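Local coordinates for protein transaminase (Bacillus megaterium, PDB 5G0A) that probably transfers amino groups between amines and carbonyl compounds with S selectivity, using pyridoxal-5'-phosphate as cofactor in the manner of class-III aminotransferases, at residues 51-56 with 430-435; 82-87 with 330-336; 122-126 with 149-155; 211-216 with 250-255. All blocks are in the same frame, centred on the assembly; numbering follows the deposited sequence.

Contact 1: residues 51-56 with 430-435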
# COMPACT_ATOMS: atom_id res chain seq x y z
N ARG B 51 7.11 -39.96 29.24
CA ARG B 51 5.81 -39.29 29.22
C ARG B 51 5.96 -37.86 29.70
O ARG B 51 6.65 -37.60 30.68
CB ARG B 51 4.80 -40.01 30.12
CG ARG B 51 4.36 -41.39 29.64
CD ARG B 51 3.25 -41.87 30.55
NE ARG B 51 1.94 -41.75 29.91
CZ ARG B 51 0.84 -41.32 30.51
NH1 ARG B 51 0.86 -40.90 31.77
NH2 ARG B 51 -0.30 -41.28 29.82
N LEU B 52 5.30 -36.94 29.00
CA LEU B 52 5.42 -35.51 29.29
C LEU B 52 4.02 -34.95 29.49
O LEU B 52 3.16 -35.11 28.62
CB LEU B 52 6.12 -34.77 28.14
CG LEU B 52 7.52 -35.25 27.73
CD1 LEU B 52 7.98 -34.62 26.43
CD2 LEU B 52 8.55 -35.00 28.85
N LEU B 53 3.76 -34.35 30.65
CA LEU B 53 2.46 -33.76 30.91
C LEU B 53 2.44 -32.36 30.27
O LEU B 53 3.27 -31.50 30.59
CB LEU B 53 2.19 -33.66 32.43
CG LEU B 53 0.92 -32.93 32.85
CD1 LEU B 53 -0.35 -33.56 32.27
CD2 LEU B 53 0.84 -32.86 34.38
N ASP B 54 1.52 -32.14 29.34
CA ASP B 54 1.61 -30.98 28.46
C ASP B 54 0.69 -29.84 28.92
O ASP B 54 -0.47 -29.81 28.55
CB ASP B 54 1.25 -31.40 27.02
CG ASP B 54 1.41 -30.26 26.03
OD1 ASP B 54 2.06 -29.24 26.35
OD2 ASP B 54 0.86 -30.40 24.92
N PHE B 55 1.21 -28.92 29.73
CA PHE B 55 0.40 -27.79 30.16
C PHE B 55 0.55 -26.56 29.25
O PHE B 55 0.35 -25.42 29.69
CB PHE B 55 0.56 -27.48 31.67
CG PHE B 55 -0.51 -28.10 32.52
CD1 PHE B 55 -0.75 -29.48 32.48
CD2 PHE B 55 -1.31 -27.31 33.36
CE1 PHE B 55 -1.76 -30.06 33.23
CE2 PHE B 55 -2.32 -27.90 34.14
CZ PHE B 55 -2.54 -29.27 34.07
N PHE B 56 0.90 -26.82 27.99
CA PHE B 56 0.61 -25.88 26.89
C PHE B 56 -0.60 -26.33 26.08
O PHE B 56 -1.13 -25.53 25.29
CB PHE B 56 1.78 -25.75 25.93
CG PHE B 56 3.00 -25.13 26.55
CD1 PHE B 56 3.13 -23.75 26.63
CD2 PHE B 56 4.02 -25.93 27.06
CE1 PHE B 56 4.25 -23.18 27.21
CE2 PHE B 56 5.15 -25.37 27.63
CZ PHE B 56 5.26 -23.99 27.71
N GLY B 430 9.16 -33.72 34.47
CA GLY B 430 8.36 -34.27 33.37
C GLY B 430 7.12 -33.45 33.01
O GLY B 430 6.14 -34.01 32.52
N VAL B 431 7.16 -32.14 33.28
CA VAL B 431 6.04 -31.25 33.02
C VAL B 431 6.45 -30.18 32.01
O VAL B 431 7.56 -29.63 32.09
CB VAL B 431 5.48 -30.59 34.31
CG1 VAL B 431 4.40 -29.56 34.00
CG2 VAL B 431 4.92 -31.65 35.26
N LEU B 432 5.58 -29.95 31.02
CA LEU B 432 5.75 -28.86 30.06
C LEU B 432 4.85 -27.71 30.49
O LEU B 432 3.63 -27.82 30.45
CB LEU B 432 5.35 -29.32 28.63
CG LEU B 432 6.18 -30.48 28.07
CD1 LEU B 432 5.51 -31.16 26.88
CD2 LEU B 432 7.57 -29.99 27.67
N ILE B 433 5.45 -26.61 30.92
CA ILE B 433 4.69 -25.45 31.39
C ILE B 433 5.60 -24.24 31.25
O ILE B 433 6.82 -24.38 31.38
CB ILE B 433 4.17 -25.64 32.85
CG1 ILE B 433 3.05 -24.65 33.18
CG2 ILE B 433 5.32 -25.56 33.86
CD1 ILE B 433 2.18 -25.06 34.36
N GLY B 434 5.02 -23.09 30.94
CA GLY B 434 5.79 -21.88 30.68
C GLY B 434 4.94 -20.82 30.01
O GLY B 434 3.80 -20.59 30.41
N GLY B 435 5.51 -20.17 29.00
CA GLY B 435 4.80 -19.09 28.30
C GLY B 435 5.41 -18.70 26.97
O GLY B 435 6.50 -19.15 26.62
O HOH W 1 5.47 -36.71 33.21
O HOH W 2 2.25 -23.29 30.19
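Leu-432 and Phe-56 make the apolar centre of this parallel strand pairing, in which 431-432 forms the outer strand next to 51-54 in a small mixed sheet. Leu-432 CD1 rests on Leu-52 CB at 3.9 Å, while its CB lies 4.0 Å from Phe-56 CD2. With CG anti to its carbonyl carbon (chi1 -65°), Phe-56 lays its ring alongside backbone 432-435. There CZ comes 3.4 Å from Gly-434 N; flat backbone without side chains suits this place, and Gly-435 N meets the ring at its edge. On the other face of the sheet, Leu-53 and Val-431 lie side by side and are covered by helix 451-468, a setting that calls for branched aliphatic residues. The backbones are joined by three bonds: Leu-53 N to Gly-430 O, Leu-432 N to Leu-53 O at 2.8 Å and nearly straight (172°), and the more bent Phe-55 N to Leu-432 O. At the polar edge, Asp-54 closes an Asx turn, OD1 taking the N-H of Phe-56 from above the carboxylate plane, and OD2 is held by Gln-58 N. One water donates to both Arg-51 O and Gly-430 O, 2.9 Å from each.

Contact 2: residues 82-87 with 330-336. With PLP (pyridoxal-5'-phosphate), chain E.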
# COMPACT_ATOMS: atom_id res chain seq x y z
N TYR B 82 -15.73 -41.38 2.47
CA TYR B 82 -14.94 -40.36 1.80
C TYR B 82 -13.44 -40.67 1.91
O TYR B 82 -13.04 -41.34 2.86
CB TYR B 82 -15.24 -39.01 2.49
CG TYR B 82 -16.69 -38.58 2.41
CD1 TYR B 82 -17.25 -38.14 1.20
CD2 TYR B 82 -17.49 -38.56 3.56
CE1 TYR B 82 -18.57 -37.71 1.12
CE2 TYR B 82 -18.81 -38.13 3.50
CZ TYR B 82 -19.35 -37.72 2.28
OH TYR B 82 -20.66 -37.29 2.23
N GLY B 83 -12.59 -40.20 0.99
CA GLY B 83 -12.98 -39.37 -0.15
C GLY B 83 -12.85 -37.87 0.10
O GLY B 83 -12.50 -37.42 1.20
N PHE B 84 -13.16 -37.12 -0.95
CA PHE B 84 -13.11 -35.66 -0.86
C PHE B 84 -14.13 -35.05 -1.82
O PHE B 84 -14.20 -35.44 -2.98
CB PHE B 84 -11.71 -35.17 -1.25
CG PHE B 84 -11.67 -33.67 -1.45
CD1 PHE B 84 -11.77 -32.83 -0.34
CD2 PHE B 84 -11.60 -33.12 -2.73
CE1 PHE B 84 -11.80 -31.45 -0.50
CE2 PHE B 84 -11.63 -31.71 -2.90
CZ PHE B 84 -11.72 -30.89 -1.77
N VAL B 85 -14.90 -34.09 -1.33
CA VAL B 85 -15.65 -33.19 -2.23
C VAL B 85 -15.41 -31.76 -1.79
O VAL B 85 -15.19 -31.51 -0.59
CB VAL B 85 -17.18 -33.48 -2.28
CG1 VAL B 85 -17.46 -34.85 -2.90
CG2 VAL B 85 -17.84 -33.32 -0.91
N TRP B 86 -15.43 -30.83 -2.75
CA TRP B 86 -15.23 -29.44 -2.40
C TRP B 86 -16.55 -28.75 -2.10
O TRP B 86 -17.62 -29.38 -2.13
CB TRP B 86 -14.41 -28.68 -3.45
CG TRP B 86 -15.05 -28.35 -4.78
CD1 TRP B 86 -15.28 -29.21 -5.83
CD2 TRP B 86 -15.46 -27.06 -5.23
NE1 TRP B 86 -15.80 -28.53 -6.90
CE2 TRP B 86 -15.94 -27.20 -6.55
CE3 TRP B 86 -15.46 -25.78 -4.63
CZ2 TRP B 86 -16.41 -26.12 -7.30
CZ3 TRP B 86 -15.97 -24.69 -5.38
CH2 TRP B 86 -16.44 -24.89 -6.71
N ASP B 87 -16.47 -27.46 -1.79
CA ASP B 87 -17.54 -26.77 -1.05
C ASP B 87 -18.82 -26.61 -1.86
O ASP B 87 -19.87 -26.30 -1.29
CB ASP B 87 -17.02 -25.40 -0.59
CG ASP B 87 -17.87 -24.78 0.52
OD1 ASP B 87 -18.22 -25.50 1.49
OD2 ASP B 87 -18.15 -23.57 0.39
N THR B 330 -9.63 -25.04 -1.75
CA THR B 330 -9.77 -26.47 -2.05
C THR B 330 -10.36 -27.25 -0.86
O THR B 330 -11.40 -27.93 -1.00
CB THR B 330 -8.43 -27.11 -2.49
OG1 THR B 330 -7.92 -26.38 -3.63
CG2 THR B 330 -8.64 -28.57 -2.92
N TYR B 331 -9.72 -27.16 0.30
CA TYR B 331 -10.08 -28.01 1.44
C TYR B 331 -11.16 -27.43 2.34
O TYR B 331 -11.53 -28.04 3.34
CB TYR B 331 -8.84 -28.44 2.23
CG TYR B 331 -7.89 -29.23 1.36
CD1 TYR B 331 -8.37 -30.19 0.47
CD2 TYR B 331 -6.52 -29.00 1.40
CE1 TYR B 331 -7.52 -30.92 -0.35
CE2 TYR B 331 -5.65 -29.75 0.59
CZ TYR B 331 -6.17 -30.70 -0.28
OH TYR B 331 -5.35 -31.46 -1.12
N ALA B 332 -11.68 -26.25 2.00
CA ALA B 332 -12.80 -25.69 2.77
C ALA B 332 -13.97 -26.68 2.80
O ALA B 332 -14.51 -27.03 1.74
CB ALA B 332 -13.27 -24.37 2.16
N GLY B 333 -14.36 -27.09 4.00
CA GLY B 333 -15.49 -27.99 4.19
C GLY B 333 -15.14 -29.46 4.04
O GLY B 333 -16.03 -30.31 3.98
N HIS B 334 -13.84 -29.76 3.98
CA HIS B 334 -13.36 -31.13 3.77
C HIS B 334 -14.19 -32.13 4.58
O HIS B 334 -14.27 -32.01 5.80
CB HIS B 334 -11.88 -31.25 4.17
CG HIS B 334 -11.26 -32.55 3.73
ND1 HIS B 334 -11.67 -33.78 4.22
CD2 HIS B 334 -10.30 -32.80 2.81
CE1 HIS B 334 -10.98 -34.73 3.62
NE2 HIS B 334 -10.14 -34.16 2.76
N PRO B 335 -14.85 -33.11 3.90
CA PRO B 335 -15.88 -33.87 4.63
C PRO B 335 -15.33 -34.65 5.83
O PRO B 335 -16.02 -34.81 6.83
CB PRO B 335 -16.47 -34.81 3.55
CG PRO B 335 -15.42 -34.89 2.50
CD PRO B 335 -14.76 -33.52 2.49
N VAL B 336 -14.08 -35.12 5.74
CA VAL B 336 -13.51 -35.89 6.86
C VAL B 336 -13.12 -34.96 8.02
O VAL B 336 -13.35 -35.28 9.19
CB VAL B 336 -12.31 -36.74 6.41
CG1 VAL B 336 -11.72 -37.54 7.58
CG2 VAL B 336 -12.73 -37.69 5.29
N1 PLP E . -2.10 -22.37 -6.60
C2 PLP E . -2.63 -23.03 -7.64
C2A PLP E . -1.94 -23.07 -8.99
C3 PLP E . -3.86 -23.79 -7.46
O3 PLP E . -4.38 -24.48 -8.49
C4 PLP E . -4.49 -23.80 -6.12
C4A PLP E . -5.74 -24.63 -5.88
C5 PLP E . -3.83 -23.01 -5.07
C6 PLP E . -2.67 -22.31 -5.37
C5A PLP E . -4.42 -22.84 -3.68
O4P PLP E . -4.67 -24.05 -3.01
P PLP E . -5.78 -24.11 -1.86
O1P PLP E . -5.57 -22.96 -0.90
O2P PLP E . -7.11 -24.05 -2.61
O3P PLP E . -5.53 -25.42 -1.21
O HOH W 3 -15.93 -29.26 0.91
O HOH W 4 -13.98 -26.35 -0.84
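A chi1 of 169° sets CG of Phe-84 opposite the backbone N and sends the ring in among Thr-330, Tyr-331 and His-334; His-334, likewise extended (chi1 -168°), brings CD2 3.5 Å from Phe-84 CD1. Phe-84, Tyr-331 and His-334 form an aromatic cluster. Tyr-331 turns its edge to the face of Phe-84 in an offset edge-to-face pair, planes at 84°, whereas His-334 meets the ring obliquely. Thr-330 O lies in the plane of the Phe-84 ring, 3.1 Å from CZ, where the slightly positive C-H rim suits a carbonyl. Pro-335 CB sits over the centre of the Tyr-82 ring in a CH-pi contact, 3.9 Å from the centroid; rigid proline also suits the first turn of helix 335-350. His-334 is the N-cap of that helix, its ND1 accepting from Val-336 N in the ring plane, while NE2 binds Ser-303 O of the second subunit. No direct hydrogen bond joins the segments, but a water 2.8 Å from both Val-85 O and Ala-332 O bridges them. Thr-330 N and OG1 donate to cofactor O2P, at 2.8 and 2.7 Å; Gly-121 and Ser-122 of the second subunit bind it too, consistent with a phosphate site completed at the interface.

Contact 3: residues 122-126 with 149-155. With PLP (pyridoxal-5'-phosphate), chain K.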
# COMPACT_ATOMS: atom_id res chain seq x y z
N SER B 122 -5.97 -19.02 10.69
CA SER B 122 -5.55 -17.88 9.86
C SER B 122 -6.48 -17.74 8.66
O SER B 122 -6.87 -16.64 8.32
CB SER B 122 -4.11 -18.02 9.36
OG SER B 122 -3.21 -17.89 10.45
N GLU B 123 -6.82 -18.86 8.03
CA GLU B 123 -7.81 -18.83 6.93
C GLU B 123 -9.17 -18.30 7.39
O GLU B 123 -9.84 -17.58 6.65
CB GLU B 123 -7.96 -20.19 6.27
CG GLU B 123 -6.77 -20.52 5.35
CD GLU B 123 -7.00 -21.77 4.51
OE1 GLU B 123 -7.92 -22.55 4.83
OE2 GLU B 123 -6.27 -21.94 3.50
N ALA B 124 -9.57 -18.65 8.61
CA ALA B 124 -10.83 -18.11 9.15
C ALA B 124 -10.77 -16.59 9.31
O ALA B 124 -11.75 -15.88 9.01
CB ALA B 124 -11.16 -18.75 10.50
N VAL B 125 -9.65 -16.09 9.83
CA VAL B 125 -9.46 -14.63 9.98
C VAL B 125 -9.42 -13.94 8.60
O VAL B 125 -10.04 -12.91 8.40
CB VAL B 125 -8.19 -14.33 10.81
CG1 VAL B 125 -7.83 -12.83 10.80
CG2 VAL B 125 -8.41 -14.78 12.28
N GLU B 126 -8.72 -14.54 7.63
CA GLU B 126 -8.74 -14.00 6.24
C GLU B 126 -10.16 -13.84 5.75
O GLU B 126 -10.54 -12.80 5.15
CB GLU B 126 -7.95 -14.89 5.25
CG GLU B 126 -6.46 -15.07 5.59
CD GLU B 126 -5.58 -13.92 5.10
OE1 GLU B 126 -6.05 -13.05 4.34
OE2 GLU B 126 -4.40 -13.90 5.48
N HIS B 149 -3.58 -12.63 15.35
CA HIS B 149 -4.73 -13.10 14.60
C HIS B 149 -4.32 -14.07 13.49
O HIS B 149 -5.11 -14.37 12.62
CB HIS B 149 -5.55 -11.92 14.03
CG HIS B 149 -6.17 -11.06 15.10
ND1 HIS B 149 -7.16 -11.54 15.94
CD2 HIS B 149 -5.94 -9.78 15.47
CE1 HIS B 149 -7.49 -10.58 16.80
NE2 HIS B 149 -6.78 -9.50 16.52
N GLY B 150 -3.08 -14.55 13.53
CA GLY B 150 -2.66 -15.50 12.49
C GLY B 150 -1.48 -14.98 11.68
O GLY B 150 -0.96 -13.90 11.96
N TRP B 151 -1.07 -15.73 10.66
CA TRP B 151 0.23 -15.50 10.03
C TRP B 151 0.20 -15.25 8.52
O TRP B 151 1.20 -14.78 7.96
CB TRP B 151 1.19 -16.67 10.32
CG TRP B 151 0.73 -17.93 9.65
CD1 TRP B 151 -0.15 -18.85 10.16
CD2 TRP B 151 1.08 -18.39 8.33
NE1 TRP B 151 -0.37 -19.85 9.23
CE2 TRP B 151 0.38 -19.60 8.11
CE3 TRP B 151 1.93 -17.90 7.32
CZ2 TRP B 151 0.51 -20.34 6.92
CZ3 TRP B 151 2.03 -18.62 6.12
CH2 TRP B 151 1.33 -19.84 5.94
N THR B 152 -0.90 -15.62 7.86
CA THR B 152 -1.05 -15.44 6.42
C THR B 152 -1.19 -13.93 6.15
O THR B 152 -1.45 -13.14 7.08
CB THR B 152 -2.27 -16.24 5.87
OG1 THR B 152 -3.40 -15.99 6.70
CG2 THR B 152 -2.01 -17.77 5.88
N GLY B 153 -0.98 -13.51 4.90
CA GLY B 153 -0.82 -12.09 4.56
C GLY B 153 -1.87 -11.15 5.13
O GLY B 153 -1.52 -10.13 5.72
N GLY B 154 -3.15 -11.51 4.99
CA GLY B 154 -4.23 -10.67 5.53
C GLY B 154 -4.34 -10.71 7.06
O GLY B 154 -4.40 -9.67 7.72
N ALA B 155 -4.34 -11.91 7.64
CA ALA B 155 -4.35 -12.07 9.08
C ALA B 155 -3.13 -11.41 9.76
O ALA B 155 -3.21 -10.86 10.84
CB ALA B 155 -4.41 -13.55 9.44
N1 PLP K . -6.14 -16.14 16.01
C2 PLP K . -5.81 -16.42 17.30
C2A PLP K . -6.37 -15.58 18.42
C3 PLP K . -4.95 -17.59 17.59
O3 PLP K . -4.62 -17.93 18.85
C4 PLP K . -4.45 -18.40 16.47
C4A PLP K . -3.60 -19.64 16.74
C5 PLP K . -4.86 -17.95 15.12
C6 PLP K . -5.66 -16.83 14.97
C5A PLP K . -4.36 -18.64 13.86
O4P PLP K . -4.75 -20.00 13.77
P PLP K . -3.84 -20.97 12.85
O1P PLP K . -4.68 -22.21 12.87
O2P PLP K . -3.67 -20.35 11.47
O3P PLP K . -2.53 -21.11 13.58
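Hydrogen bonds dominate where Ser-122 and Glu-126, one turn apart on helix 121-136, meet the loop 149-155. Ser-122 OG accepts from Trp-151 N at 3.0 Å and donates to cofactor O2P at 2.7 Å, so a small hydroxyl links loop and phosphate. The backbone N of Ser-122, near the start of its helix, also donates to O2P, where the helix dipole probably helps to hold the negative charge. Glu-126 bends at chi2 (-83°) to bring OE2 to the start of the weakly bonded helix 153-155. Thr-152 OG1 donates to the anti lone pair of OE2 at 2.6 Å, Ala-155 N reaches it from above the carboxylate plane at 2.9 Å, and Gly-154 N adds a weak bond. OE1 takes Gly-153 N of the second subunit. Apolar contact is slight: Val-125 CG1 touches Ala-155 CB at 3.8 Å. Val-125 CG2 also lies 3.3 Å from His-149 O, a buried oxygen without a partner. Gly-150 CA passes 3.2 Å from Ser-122 OG, a closeness that suits glycine. The backbone C of His-149 lies 3.4 Å from cofactor C6, while its ND1 bonds Asp-269. Helix 121-136 also packs on the large sheet, Val-125 touching strand 293-296 and Ala-124 strand 112-118.

Contact 4: residues 211-216 with 250-255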
# COMPACT_ATOMS: atom_id res chain seq x y z
N GLY B 211 -16.36 7.95 32.14
CA GLY B 211 -16.33 6.52 32.47
C GLY B 211 -15.80 5.63 31.35
O GLY B 211 -15.68 4.41 31.52
N GLU B 212 -15.48 6.23 30.21
CA GLU B 212 -14.92 5.53 29.06
C GLU B 212 -13.45 5.17 29.34
O GLU B 212 -12.66 6.03 29.74
CB GLU B 212 -15.02 6.42 27.82
CG GLU B 212 -14.61 5.78 26.51
CD GLU B 212 -14.68 6.73 25.33
OE1 GLU B 212 -14.47 7.96 25.52
OE2 GLU B 212 -14.93 6.27 24.20
N LEU B 213 -13.10 3.90 29.17
CA LEU B 213 -11.70 3.49 29.30
C LEU B 213 -10.88 4.30 28.30
O LEU B 213 -11.32 4.55 27.17
CB LEU B 213 -11.54 1.99 29.04
CG LEU B 213 -12.02 1.02 30.13
CD1 LEU B 213 -12.01 -0.41 29.62
CD2 LEU B 213 -11.16 1.12 31.38
N LEU B 214 -9.70 4.74 28.73
CA LEU B 214 -8.83 5.55 27.89
C LEU B 214 -8.43 4.81 26.60
O LEU B 214 -8.34 5.42 25.53
CB LEU B 214 -7.58 6.01 28.66
CG LEU B 214 -7.55 7.44 29.21
CD1 LEU B 214 -8.77 7.79 30.05
CD2 LEU B 214 -6.27 7.69 30.00
N SER B 215 -8.19 3.51 26.73
CA SER B 215 -7.93 2.68 25.56
C SER B 215 -9.06 2.78 24.54
O SER B 215 -8.80 2.94 23.34
CB SER B 215 -7.70 1.22 25.97
OG SER B 215 -8.88 0.71 26.55
N VAL B 216 -10.30 2.65 25.01
CA VAL B 216 -11.48 2.79 24.16
C VAL B 216 -11.62 4.21 23.60
O VAL B 216 -11.90 4.40 22.40
CB VAL B 216 -12.77 2.36 24.91
CG1 VAL B 216 -14.01 2.65 24.06
CG2 VAL B 216 -12.70 0.88 25.31
N GLU B 250 -14.51 -4.18 31.74
CA GLU B 250 -15.32 -3.22 31.02
C GLU B 250 -14.95 -3.01 29.55
O GLU B 250 -15.74 -2.46 28.79
CB GLU B 250 -15.27 -1.87 31.72
CG GLU B 250 -16.65 -1.33 32.03
CD GLU B 250 -17.50 -2.34 32.78
OE1 GLU B 250 -17.09 -2.75 33.87
OE2 GLU B 250 -18.57 -2.73 32.26
N TYR B 251 -13.74 -3.40 29.19
CA TYR B 251 -13.24 -3.16 27.82
C TYR B 251 -14.16 -3.70 26.71
O TYR B 251 -14.56 -2.94 25.81
CB TYR B 251 -11.80 -3.70 27.68
CG TYR B 251 -11.26 -3.48 26.29
CD1 TYR B 251 -10.66 -2.26 25.93
CD2 TYR B 251 -11.41 -4.47 25.30
CE1 TYR B 251 -10.18 -2.04 24.64
CE2 TYR B 251 -10.93 -4.26 24.01
CZ TYR B 251 -10.33 -3.06 23.68
OH TYR B 251 -9.87 -2.88 22.40
N ILE B 252 -14.49 -4.99 26.77
CA ILE B 252 -15.31 -5.61 25.72
C ILE B 252 -16.72 -5.01 25.62
O ILE B 252 -17.16 -4.65 24.53
CB ILE B 252 -15.30 -7.17 25.83
CG1 ILE B 252 -13.90 -7.73 25.47
CG2 ILE B 252 -16.38 -7.79 24.93
CD1 ILE B 252 -13.46 -7.47 24.01
N PRO B 253 -17.44 -4.87 26.75
CA PRO B 253 -18.71 -4.16 26.62
C PRO B 253 -18.55 -2.76 26.02
O PRO B 253 -19.40 -2.33 25.23
CB PRO B 253 -19.24 -4.11 28.08
CG PRO B 253 -18.62 -5.30 28.73
CD PRO B 253 -17.25 -5.44 28.10
N GLN B 254 -17.47 -2.07 26.37
CA GLN B 254 -17.26 -0.73 25.81
C GLN B 254 -16.94 -0.74 24.31
O GLN B 254 -17.35 0.15 23.58
CB GLN B 254 -16.23 0.06 26.60
CG GLN B 254 -16.83 0.65 27.87
CD GLN B 254 -15.88 1.60 28.59
OE1 GLN B 254 -14.95 2.16 28.01
NE2 GLN B 254 -16.13 1.80 29.88
N ILE B 255 -16.22 -1.76 23.86
CA ILE B 255 -15.96 -1.91 22.42
C ILE B 255 -17.23 -2.24 21.65
O ILE B 255 -17.45 -1.71 20.55
CB ILE B 255 -14.85 -2.95 22.15
CG1 ILE B 255 -13.47 -2.38 22.53
CG2 ILE B 255 -14.89 -3.45 20.69
CD1 ILE B 255 -12.98 -1.16 21.75
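Two helix beginnings meet here, those of 214-226 and 251-262, and Gln-254 makes the hydrogen bonds between the segments. Its OE1 accepts from Leu-213 N at 2.8 Å, in the carbonyl plane on a lone pair, and NE2 donates to Gly-211 O at 3.1 Å through a more bent bond (141°), tilted from both planes. An extended chain beyond CG (chi2 -172°) carries the amide across to the other backbone, and these two bonds fix which way round it sits. Glutamine suits the place because one flat group offers both donor and acceptor. Leu-213 is the N-cap of helix 214-226, which, like helix 251-262, belongs to the layer of helices around the seven-stranded sheet of this PLP-dependent aminotransferase fold; Ile-255 touches Trp-266 of strand 265-269. Beside the amide the contact turns apolar. Leu-213 CD1 lies against the first turn of the other helix, 3.5 Å from Tyr-251 N and 3.8 Å from Tyr-251 CB. Val-216 CG2 touches both Tyr-251 CD1 (3.8 Å) and Ile-255 CD1 (4.1 Å), a short branched side chain matched to closely spaced helices. Ser-215 OG meets the Tyr-251 ring at its edge, 3.5 Å from CD1, while the Tyr-251 hydroxyl bonds Arg-144.

In the fold
Along the chain, contact 1 spans the other three: its strands, 51-54 and 431-432, belong to the small four-stranded sheet, and contacts 2, 3 and 4 all fall between them in sequence. Contact 2 in turn encloses contacts 3 and 4, which follow one another in series. Contacts 3 and 4 are 26 Å apart between centres, both involving helices beside the seven-stranded sheet, and contact 1 lies across the chain's centre from each. Contacts 2 and 3 come within about 6 Å at their nearest atoms, and both touch the second subunit. Contact 3 meets one cofactor and contact 2 another, also bound by Gly-121 and Ser-122 of the second subunit, so the two regions share each phosphate site.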